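Dienelactone hydrolase (Anabaena variabilis, PDB 2O2G) probably acts as a hydrolase of the dienelactone hydrolase family, within the alpha/beta-hydrolase clan. Local coordinates at residues I80-R83 and L87-D90; G100-L105 and V116-A121; L93-L98 and L129-E134. All blocks are in the same frame, centred on the assembly; numbering follows the deposited sequence.

Contact 1. Residues I80-R83 and L87-D90; sequences IDLR and LRFD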
loop_
_atom_site.group_PDB
_atom_site.type_symbol
_atom_site.label_atom_id
_atom_site.label_comp_id
_atom_site.label_asym_id
_atom_site.label_seq_id
_atom_site.Cartn_x
_atom_site.Cartn_y
_atom_site.Cartn_z
ATOM N N ILE A 80 18.841 -11.165 -6.565
ATOM C CA ILE A 80 19.538 -10.598 -7.739
ATOM C C ILE A 80 19.492 -9.086 -7.666
ATOM O O ILE A 80 20.497 -8.439 -7.885
ATOM C CB ILE A 80 18.895 -11.080 -9.071
ATOM C CG1 ILE A 80 18.998 -12.603 -9.182
ATOM C CG2 ILE A 80 19.512 -10.366 -10.281
ATOM C CD1 ILE A 80 18.042 -13.199 -10.189
ATOM N N ASP A 81 18.307 -8.561 -7.334
ATOM C CA ASP A 81 18.043 -7.133 -7.243
ATOM C C ASP A 81 18.863 -6.455 -6.157
ATOM O O ASP A 81 19.118 -5.250 -6.220
ATOM C CB ASP A 81 16.566 -6.887 -6.991
ATOM C CG ASP A 81 16.230 -5.417 -6.919
ATOM O OD1 ASP A 81 16.178 -4.761 -7.974
ATOM O OD2 ASP A 81 16.007 -4.920 -5.806
ATOM N N LEU A 82 19.240 -7.218 -5.138
ATOM C CA LEU A 82 20.081 -6.680 -4.073
ATOM C C LEU A 82 21.387 -6.158 -4.692
ATOM O O LEU A 82 21.945 -5.191 -4.201
ATOM C CB LEU A 82 20.338 -7.746 -2.998
ATOM C CG LEU A 82 21.128 -7.376 -1.742
ATOM C CD1 LEU A 82 20.307 -6.516 -0.813
ATOM C CD2 LEU A 82 21.553 -8.643 -1.035
ATOM N N ARG A 83 21.867 -6.757 -5.780
ATOM C CA ARG A 83 23.081 -6.265 -6.451
ATOM C C ARG A 83 22.805 -5.374 -7.671
ATOM O O ARG A 83 23.481 -4.374 -7.881
ATOM C CB ARG A 83 23.973 -7.422 -6.898
ATOM C CG ARG A 83 24.524 -8.275 -5.761
ATOM N N LEU A 87 15.091 -4.291 -10.647
ATOM C CA LEU A 87 13.654 -4.536 -10.435
ATOM C C LEU A 87 12.980 -3.630 -9.434
ATOM O O LEU A 87 11.793 -3.296 -9.590
ATOM C CB LEU A 87 13.416 -5.979 -9.956
ATOM C CG LEU A 87 13.907 -7.088 -10.902
ATOM C CD1 LEU A 87 13.738 -8.424 -10.220
ATOM C CD2 LEU A 87 13.122 -7.054 -12.221
ATOM N N ARG A 88 13.701 -3.218 -8.405
ATOM C CA ARG A 88 13.085 -2.452 -7.307
ATOM C C ARG A 88 12.467 -1.070 -7.687
ATOM O O ARG A 88 11.664 -0.547 -6.944
ATOM C CB ARG A 88 14.068 -2.235 -6.160
ATOM C CG ARG A 88 15.266 -1.362 -6.483
ATOM C CD ARG A 88 16.191 -1.140 -5.306
ATOM N NE ARG A 88 16.771 -2.409 -4.871
ATOM C CZ ARG A 88 17.517 -2.545 -3.783
ATOM N NH1 ARG A 88 17.820 -1.489 -3.036
ATOM N NH2 ARG A 88 17.992 -3.733 -3.446
ATOM N N PHE A 89 12.868 -0.465 -8.793
ATOM C CA PHE A 89 12.258 0.816 -9.164
ATOM C C PHE A 89 11.342 0.666 -10.388
ATOM O O PHE A 89 10.871 1.676 -10.919
ATOM C CB PHE A 89 13.333 1.880 -9.448
ATOM C CG PHE A 89 14.372 1.988 -8.376
ATOM C CD1 PHE A 89 14.001 2.315 -7.062
ATOM C CD2 PHE A 89 15.704 1.752 -8.659
ATOM C CE1 PHE A 89 14.931 2.375 -6.071
ATOM C CE2 PHE A 89 16.660 1.852 -7.660
ATOM C CZ PHE A 89 16.262 2.153 -6.364
ATOM N N ASP A 90 11.070 -0.573 -10.810
ATOM C CA ASP A 90 10.273 -0.843 -12.025
ATOM C C ASP A 90 8.810 -0.756 -11.650
ATOM O O ASP A 90 8.182 -1.736 -11.237
ATOM C CB ASP A 90 10.650 -2.205 -12.607
ATOM C CG ASP A 90 9.997 -2.484 -13.931
ATOM O OD1 ASP A 90 8.910 -1.936 -14.245
ATOM O OD2 ASP A 90 10.604 -3.286 -14.674
#

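Contact 2. Residues G100-L105 and V116-A121; sequences GATDWL and VGYFGA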
loop_
_atom_site.group_PDB
_atom_site.type_symbol
_atom_site.label_atom_id
_atom_site.label_comp_id
_atom_site.label_asym_id
_atom_site.label_seq_id
_atom_site.Cartn_x
_atom_site.Cartn_y
_atom_site.Cartn_z
ATOM N N GLY A 100 -1.805 -8.591 -9.330
ATOM C CA GLY A 100 -1.805 -10.063 -9.140
ATOM C C GLY A 100 -2.224 -10.467 -7.729
ATOM O O GLY A 100 -3.085 -11.349 -7.559
ATOM N N ALA A 101 -1.646 -9.827 -6.722
ATOM C CA ALA A 101 -2.053 -10.057 -5.324
ATOM C C ALA A 101 -3.507 -9.682 -5.035
ATOM O O ALA A 101 -4.168 -10.316 -4.201
ATOM C CB ALA A 101 -1.127 -9.323 -4.355
ATOM N N THR A 102 -3.999 -8.641 -5.696
ATOM C CA THR A 102 -5.406 -8.199 -5.561
ATOM C C THR A 102 -6.331 -9.320 -6.091
ATOM O O THR A 102 -7.247 -9.762 -5.419
ATOM C CB THR A 102 -5.631 -6.835 -6.304
ATOM O OG1 THR A 102 -4.708 -5.840 -5.798
ATOM C CG2 THR A 102 -7.054 -6.321 -6.090
ATOM N N ASP A 103 -6.024 -9.805 -7.282
ATOM C CA ASP A 103 -6.785 -10.902 -7.896
ATOM C C ASP A 103 -6.772 -12.162 -7.015
ATOM O O ASP A 103 -7.805 -12.842 -6.867
ATOM C CB ASP A 103 -6.232 -11.199 -9.294
ATOM C CG ASP A 103 -6.469 -10.052 -10.279
ATOM O OD1 ASP A 103 -7.277 -9.143 -9.964
ATOM O OD2 ASP A 103 -5.876 -10.084 -11.397
ATOM N N TRP A 104 -5.637 -12.431 -6.379
ATOM C CA TRP A 104 -5.514 -13.589 -5.478
ATOM C C TRP A 104 -6.476 -13.430 -4.303
ATOM O O TRP A 104 -7.231 -14.371 -3.989
ATOM C CB TRP A 104 -4.097 -13.726 -4.980
ATOM C CG TRP A 104 -3.841 -14.924 -4.120
ATOM C CD1 TRP A 104 -3.496 -16.163 -4.518
ATOM C CD2 TRP A 104 -3.830 -14.930 -2.694
ATOM N NE1 TRP A 104 -3.300 -16.966 -3.411
ATOM C CE2 TRP A 104 -3.477 -16.215 -2.284
ATOM C CE3 TRP A 104 -4.033 -13.944 -1.729
ATOM C CZ2 TRP A 104 -3.391 -16.567 -0.938
ATOM C CZ3 TRP A 104 -3.935 -14.288 -0.380
ATOM C CH2 TRP A 104 -3.625 -15.586 -0.009
ATOM N N LEU A 105 -6.490 -12.238 -3.705
ATOM C CA LEU A 105 -7.443 -11.922 -2.631
ATOM C C LEU A 105 -8.888 -12.050 -3.116
ATOM O O LEU A 105 -9.746 -12.528 -2.394
ATOM C CB LEU A 105 -7.230 -10.488 -2.145
ATOM C CG LEU A 105 -5.972 -10.246 -1.335
ATOM C CD1 LEU A 105 -5.791 -8.770 -1.033
ATOM C CD2 LEU A 105 -6.039 -11.126 -0.089
ATOM N N VAL A 116 -10.939 -4.556 -0.777
ATOM C CA VAL A 116 -9.528 -4.287 -0.888
ATOM C C VAL A 116 -9.180 -2.816 -0.906
ATOM O O VAL A 116 -9.779 -2.031 -1.637
ATOM C CB VAL A 116 -8.881 -4.959 -2.109
ATOM C CG1 VAL A 116 -7.399 -4.577 -2.213
ATOM C CG2 VAL A 116 -9.016 -6.493 -2.025
ATOM N N GLY A 117 -8.180 -2.470 -0.092
ATOM C CA GLY A 117 -7.582 -1.136 -0.089
ATOM C C GLY A 117 -6.066 -1.294 -0.206
ATOM O O GLY A 117 -5.514 -2.329 0.148
ATOM N N TYR A 118 -5.374 -0.248 -0.649
ATOM C CA TYR A 118 -3.925 -0.315 -0.772
ATOM C C TYR A 118 -3.228 0.691 0.142
ATOM O O TYR A 118 -3.702 1.862 0.320
ATOM C CB TYR A 118 -3.446 -0.011 -2.195
ATOM C CG TYR A 118 -3.841 -0.939 -3.337
ATOM C CD1 TYR A 118 -4.126 -2.277 -3.154
ATOM C CD2 TYR A 118 -3.800 -0.462 -4.633
ATOM C CE1 TYR A 118 -4.438 -3.088 -4.235
ATOM C CE2 TYR A 118 -4.081 -1.260 -5.719
ATOM C CZ TYR A 118 -4.394 -2.563 -5.533
ATOM O OH TYR A 118 -4.680 -3.299 -6.659
ATOM N N PHE A 119 -2.142 0.231 0.746
ATOM C CA PHE A 119 -1.264 1.095 1.536
ATOM C C PHE A 119 0.067 1.008 0.855
ATOM O O PHE A 119 0.744 -0.016 0.962
ATOM C CB PHE A 119 -1.181 0.706 3.011
ATOM C CG PHE A 119 -0.301 1.646 3.823
ATOM C CD1 PHE A 119 1.086 1.495 3.843
ATOM C CD2 PHE A 119 -0.850 2.689 4.546
ATOM C CE1 PHE A 119 1.905 2.392 4.593
ATOM C CE2 PHE A 119 -0.036 3.606 5.271
ATOM C CZ PHE A 119 1.318 3.462 5.295
ATOM N N GLY A 120 0.452 2.074 0.145
ATOM C CA GLY A 120 1.681 2.069 -0.585
ATOM C C GLY A 120 2.706 2.947 0.094
ATOM O O GLY A 120 2.415 4.112 0.337
ATOM N N ALA A 121 3.896 2.396 0.368
ATOM C CA ALA A 121 4.956 3.108 1.080
ATOM C C ALA A 121 6.075 3.554 0.136
ATOM O O ALA A 121 6.607 2.735 -0.648
ATOM C CB ALA A 121 5.530 2.229 2.167
#

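Contact 3. Residues L93-L98 and L129-E134; sequences LLASRL and LVAAAE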
loop_
_atom_site.group_PDB
_atom_site.type_symbol
_atom_site.label_atom_id
_atom_site.label_comp_id
_atom_site.label_asym_id
_atom_site.label_seq_id
_atom_site.Cartn_x
_atom_site.Cartn_y
_atom_site.Cartn_z
ATOM N N LEU A 93 6.249 -3.275 -13.276
ATOM C CA LEU A 93 6.322 -4.594 -12.699
ATOM C C LEU A 93 5.687 -4.601 -11.308
ATOM O O LEU A 93 4.861 -5.428 -11.021
ATOM C CB LEU A 93 7.770 -5.014 -12.565
ATOM C CG LEU A 93 8.005 -6.407 -11.985
ATOM C CD1 LEU A 93 7.515 -7.484 -12.916
ATOM C CD2 LEU A 93 9.490 -6.594 -11.751
ATOM N N LEU A 94 6.060 -3.654 -10.461
ATOM C CA LEU A 94 5.573 -3.662 -9.080
ATOM C C LEU A 94 4.065 -3.545 -9.092
ATOM O O LEU A 94 3.382 -4.223 -8.340
ATOM C CB LEU A 94 6.216 -2.551 -8.243
ATOM C CG LEU A 94 7.745 -2.606 -8.100
ATOM C CD1 LEU A 94 8.185 -1.290 -7.467
ATOM C CD2 LEU A 94 8.198 -3.832 -7.282
ATOM N N ALA A 95 3.525 -2.713 -9.977
ATOM C CA ALA A 95 2.065 -2.563 -10.043
ATOM C C ALA A 95 1.396 -3.831 -10.535
ATOM O O ALA A 95 0.278 -4.193 -10.080
ATOM C CB ALA A 95 1.666 -1.399 -10.918
ATOM N N SER A 96 2.053 -4.527 -11.451
ATOM C CA SER A 96 1.464 -5.752 -11.954
ATOM C C SER A 96 1.447 -6.768 -10.827
ATOM O O SER A 96 0.535 -7.562 -10.734
ATOM C CB SER A 96 2.228 -6.334 -13.150
ATOM O OG SER A 96 3.446 -6.946 -12.719
ATOM N N ARG A 97 2.466 -6.770 -9.993
ATOM C CA ARG A 97 2.516 -7.717 -8.877
ATOM C C ARG A 97 1.424 -7.431 -7.886
ATOM O O ARG A 97 0.784 -8.338 -7.384
ATOM C CB ARG A 97 3.907 -7.684 -8.202
ATOM C CG ARG A 97 5.021 -8.136 -9.138
ATOM C CD ARG A 97 4.884 -9.636 -9.342
ATOM N NE ARG A 97 5.781 -10.155 -10.327
ATOM C CZ ARG A 97 7.069 -10.377 -10.126
ATOM N NH1 ARG A 97 7.627 -10.124 -8.962
ATOM N NH2 ARG A 97 7.788 -10.846 -11.118
ATOM N N LEU A 98 1.175 -6.160 -7.642
ATOM C CA LEU A 98 0.086 -5.740 -6.735
ATOM C C LEU A 98 -1.295 -6.106 -7.330
ATOM O O LEU A 98 -2.168 -6.597 -6.615
ATOM C CB LEU A 98 0.204 -4.250 -6.493
ATOM C CG LEU A 98 -0.442 -3.640 -5.259
ATOM C CD1 LEU A 98 -0.039 -4.405 -3.990
ATOM C CD2 LEU A 98 0.013 -2.198 -5.200
ATOM N N LEU A 129 -1.117 3.325 -6.956
ATOM C CA LEU A 129 -2.017 4.107 -7.785
ATOM C C LEU A 129 -2.116 3.520 -9.175
ATOM O O LEU A 129 -3.191 3.542 -9.758
ATOM C CB LEU A 129 -1.618 5.584 -7.841
ATOM C CG LEU A 129 -1.807 6.215 -6.453
ATOM C CD1 LEU A 129 -0.952 7.438 -6.309
ATOM C CD2 LEU A 129 -3.284 6.526 -6.150
ATOM N N VAL A 130 -1.006 3.015 -9.725
ATOM C CA VAL A 130 -1.054 2.424 -11.076
ATOM C C VAL A 130 -1.923 1.164 -11.067
ATOM O O VAL A 130 -2.726 0.945 -11.973
ATOM C CB VAL A 130 0.360 2.134 -11.659
ATOM C CG1 VAL A 130 0.259 1.410 -13.013
ATOM C CG2 VAL A 130 1.140 3.419 -11.818
ATOM N N ALA A 131 -1.775 0.348 -10.022
ATOM C CA ALA A 131 -2.583 -0.849 -9.858
ATOM C C ALA A 131 -4.091 -0.541 -9.660
ATOM O O ALA A 131 -4.948 -1.215 -10.232
ATOM C CB ALA A 131 -2.054 -1.675 -8.672
ATOM N N ALA A 132 -4.394 0.474 -8.850
ATOM C CA ALA A 132 -5.766 0.876 -8.565
ATOM C C ALA A 132 -6.516 1.270 -9.839
ATOM O O ALA A 132 -7.691 0.938 -10.000
ATOM C CB ALA A 132 -5.767 2.019 -7.536
ATOM N N ALA A 133 -5.829 1.962 -10.742
ATOM C CA ALA A 133 -6.391 2.359 -12.033
ATOM C C ALA A 133 -6.711 1.146 -12.911
ATOM O O ALA A 133 -7.594 1.243 -13.762
ATOM C CB ALA A 133 -5.464 3.267 -12.732
ATOM N N GLU A 134 -5.990 0.033 -12.707
ATOM C CA GLU A 134 -6.238 -1.255 -13.395
ATOM C C GLU A 134 -7.365 -2.116 -12.781
ATOM O O GLU A 134 -7.817 -3.060 -13.434
ATOM C CB GLU A 134 -4.987 -2.148 -13.416
ATOM C CG GLU A 134 -3.800 -1.572 -14.095
ATOM C CD GLU A 134 -4.069 -1.261 -15.519
ATOM O OE1 GLU A 134 -4.606 -2.152 -16.224
ATOM O OE2 GLU A 134 -3.748 -0.125 -15.931
#

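Contact 1. Residues I80-R83 and L87-D90
L87 meets helix 75-84 through its backbone: L87 N meets D81 OD1 nearly end-on to its C-O bond, at 2.9 Å and with an N-H...O angle of 154°. The L87 CB rests against the same oxygen. The rest of the side chain has other neighbours, L73 and L93 among them.

R88 follows with two separate grips on the same carboxylate. Its backbone N also donates to D81 OD1, at 2.9 Å between R88 N and D81 OD1, but comes from above the carboxylate plane, on the same face as L87 N. The side chain then swings across to the aspartate: with chi1 at 66°, CG sits between the backbone N and the carbonyl carbon, and a further bend at chi3 turns the guanidinium to D81. NE makes the salt bridge, R88 NE to D81 OD2 at 2.8 Å, on the syn side of that oxygen but tilted out of the carboxylate plane, while D81 lies at the guanidinium edge. The two planes stand 39° apart rather than flat against each other, and NH2 adds weak bonds to D81 OD2 and to the backbone O of D81. That NH2 also touches L82, 3.7 Å from R88 NH2 to L82 CA.

F89 lays one ring face over R88 CG, whose height above the ring plane is 3.5 Å. D90 closes the type I turn begun at L87 and N-caps helix 91-107 by accepting from L93 N.

An alanine in place of D81 would probably leave the R88 guanidinium without its counter-charge and two successive backbone N-H groups without their acceptor. Both oxygens of this buried carboxylate are engaged, OD1 by backbone and OD2 by charge, which ties the end of one helix to the turn opening the next and probably favours an ionised D81.

Contact 2. Residues G100-L105 and V116-A121
T102 and Y118 provide the polar link between helix 91-107 and strand 115-121. The phenol OH donates to the threonine hydroxyl, Y118 OH to T102 OG1 at 2.7 Å. Because T102 OG1 in turn bonds L98 O one helical turn earlier, the buried hydroxyls form a short relay from the tyrosine to the helix backbone. The oxygen of T102 lies at the ring edge, in the plane of the ring, and comes within 3.2 Å of Y118 CE1; the two side chains cross at about a right angle. A chi1 of -56° sets T102 OG1 anti to its own carbonyl carbon and beside the backbone N, which puts the CG2 methyl anti to the backbone N.

Apolar contacts lie beside this bond and centre on V116. L105 CD1 meets V116 CG2 at 4.1 Å, the leucine and valine side chains crossing obliquely. On the other branch, T102 CG2 approaches V116 CG1 at 4.3 Å, so the valine spreads its two methyls between a leucine and a threonine spaced three residues apart on the helix. L39 of the adjacent strand 36-41 touches T102, and A128, A131 and A132 of helix 123-134 touch the Y118 side chain.

The axes of segments 100-105 and 116-121 come within 10.2 Å, with N-to-C directions 149° apart. A helix running roughly antiparallel to the strand that follows it, and laid on the sheet, is half of a right-handed beta-alpha-beta crossover, as in the alpha/beta-hydrolase fold; strand 115-121 here ends at G120 and A121, where the probable nucleophile elbow begins.

Contact 3. Residues L93-L98 and L129-E134
A95 and A131 face each other where helix 91-107 and helix 123-134 come nearest, their CA atoms 5.0 Å apart. Both side chains point toward the opposite helix, and A131 CB sits 3.7 Å from the backbone O of A95, a methyl against a carbonyl rather than a bond. V130 comes in beside the pair: its CG1 lies 3.8 Å from A95 CB, placed there by a chi1 of 175° that sets this methyl anti to the backbone N.

Small residues at the centre bring the axes of segments 93-98 and 129-134 to 8.3 Å, and these cross at -51°. This is the packing of neighbouring helices on one side of the sheet in an alpha/beta-hydrolase fold, both of them lying over strand 115-121.

One turn on from A95, L98 also points to the second helix, with L98 CB at 4.1 Å from A131 CB and its CD2 against the same methyl. The A131 methyl thus fits against the groove formed by the A95 carbonyl and the L98 side chain. L98 also touches L39 and A41 of strand 36-41, while V130, on the more open side, touches A152.

How the contacts relate
Contact 1 ends where helix 91-107 begins; the first turns of that helix pack in contact 3 and its later ones in contact 2. Contacts 2 and 3 are centred about 9 Å apart, and the Y118 ring of contact 2 packs against contact 3, with Y118 CE2 3.6 Å from A131 CB. Contact 1 is more peripheral, about 17 Å between centres from contact 3, yet L87 CD2 reaches L93 CD2 at 3.7 Å; it does not touch contact 2. Strand 115-121 of contact 2 leads through the probable nucleophile elbow, with S122 likely paired with H199 and D171, into helix 123-134 of contact 3.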